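PDB 1UYN: NalP translocator from Neisseria meningitidis, which forms the outer-membrane beta-barrel pore of an autotransporter, through which the secreted protease passenger domain is translocated to the cell surface. Local coordinates for residues A15-A20 and A100-D105. Residues are numbered along the deposited sequence; the frame is centred on the assembly and turned at random.
Sequences ADSTAA and ANAKTD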
# COMPACT_ATOMS: atom_id res chain seq x y z
N ALA A 15 -4.21 17.90 1.89
CA ALA A 15 -3.24 17.15 2.71
C ALA A 15 -3.72 15.74 3.00
O ALA A 15 -2.97 14.80 2.90
CB ALA A 15 -2.97 17.86 4.04
N ASP A 16 -4.99 15.64 3.37
CA ASP A 16 -5.61 14.41 3.80
C ASP A 16 -5.77 13.38 2.70
O ASP A 16 -5.59 12.19 2.94
CB ASP A 16 -7.00 14.74 4.35
CG ASP A 16 -6.95 15.46 5.68
OD1 ASP A 16 -5.86 15.51 6.27
OD2 ASP A 16 -7.93 16.01 6.23
N SER A 17 -6.17 13.83 1.52
CA SER A 17 -6.29 12.92 0.37
C SER A 17 -4.93 12.41 -0.05
O SER A 17 -4.73 11.21 -0.21
CB SER A 17 -6.98 13.59 -0.80
OG SER A 17 -6.46 14.88 -1.04
N THR A 18 -3.95 13.31 -0.16
CA THR A 18 -2.58 12.85 -0.41
C THR A 18 -2.12 11.83 0.62
O THR A 18 -1.61 10.78 0.27
CB THR A 18 -1.60 13.99 -0.42
OG1 THR A 18 -2.02 14.97 -1.38
CG2 THR A 18 -0.27 13.50 -0.93
N ALA A 19 -2.30 12.15 1.89
CA ALA A 19 -2.00 11.21 2.98
C ALA A 19 -2.70 9.84 2.80
O ALA A 19 -2.09 8.79 3.02
CB ALA A 19 -2.42 11.81 4.31
N ALA A 20 -3.99 9.88 2.42
CA ALA A 20 -4.77 8.66 2.19
C ALA A 20 -4.20 7.82 1.06
O ALA A 20 -4.22 6.61 1.14
CB ALA A 20 -6.22 8.99 1.89
N ALA A 100 -16.28 18.37 1.83
CA ALA A 100 -15.32 18.11 0.76
C ALA A 100 -15.02 16.64 0.57
O ALA A 100 -14.90 15.89 1.53
CB ALA A 100 -13.99 18.83 1.05
N ASN A 101 -14.85 16.25 -0.68
CA ASN A 101 -14.31 14.95 -0.95
C ASN A 101 -13.40 14.94 -2.16
O ASN A 101 -13.26 15.94 -2.82
CB ASN A 101 -15.45 13.95 -1.05
CG ASN A 101 -16.35 14.25 -2.15
OD1 ASN A 101 -17.56 14.24 -1.97
ND2 ASN A 101 -15.79 14.52 -3.33
N ALA A 102 -12.76 13.80 -2.40
CA ALA A 102 -11.59 13.72 -3.24
C ALA A 102 -11.53 12.38 -3.90
O ALA A 102 -11.72 11.39 -3.25
CB ALA A 102 -10.38 13.89 -2.41
N LYS A 103 -11.23 12.31 -5.18
CA LYS A 103 -10.92 11.03 -5.78
C LYS A 103 -9.51 11.05 -6.37
O LYS A 103 -9.14 11.96 -7.12
CB LYS A 103 -12.00 10.61 -6.80
CG LYS A 103 -11.76 11.07 -8.25
CD LYS A 103 -12.91 10.66 -9.25
CE LYS A 103 -12.47 10.70 -10.78
NZ LYS A 103 -12.09 12.03 -11.34
N THR A 104 -8.74 10.03 -6.00
CA THR A 104 -7.38 9.78 -6.44
C THR A 104 -7.34 8.66 -7.48
O THR A 104 -7.77 7.52 -7.22
CB THR A 104 -6.51 9.31 -5.24
OG1 THR A 104 -6.58 10.25 -4.15
CG2 THR A 104 -5.03 9.29 -5.62
N ASP A 105 -6.75 8.96 -8.62
CA ASP A 105 -6.36 7.95 -9.58
C ASP A 105 -4.90 7.74 -9.54
O ASP A 105 -4.13 8.69 -9.43
CB ASP A 105 -6.72 8.41 -10.97
CG ASP A 105 -8.15 8.42 -11.16
OD1 ASP A 105 -8.89 7.74 -10.41
OD2 ASP A 105 -8.63 9.08 -12.05
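S17 on helix 12-34 meets A102 on strand 100-117 where the two backbones come nearest, their CA atoms 6.5 Å apart. The CB atoms of both residues project toward the other segment, and CB of S17 lies 3.8 Å from CB of A102, a van der Waals contact between two small side chains that is consistent with the close approach of the backbones. The interface is correspondingly slight: 86 Å² is buried in total, and no hydrogen bond links the segments. The hydroxyl of S17 is turned back to its own helix. A chi1 of 46° folds OG back over the main chain, where it hydrogen-bonds to the carbonyl oxygens of V13 and Y14 and leaves CB to make the contact. Further along the strand, T104 also has its CB directed at the helix, but its OG1 remains 4.5 Å from the carbonyl oxygen of S17, a loose approach; the hydroxyl instead bonds OD1 of N134 on the neighbouring strand 121-139. The alternation along the strand is regular: A102 and T104 face the helix, whereas N101 and K103 project their CB atoms away from it. T18, whose CB points away from strand 100-117, hydrogen-bonds OE1 of Q186 through OG1; separately, the carbonyl oxygen of D16 accepts a bond from NE2 of Q58. All three residues that touch here are buried. Such inward-facing strand residues against a central helix characterise the autotransporter translocator domain, a 12-stranded antiparallel barrel whose hydrophilic pore is filled by an N-terminal helix.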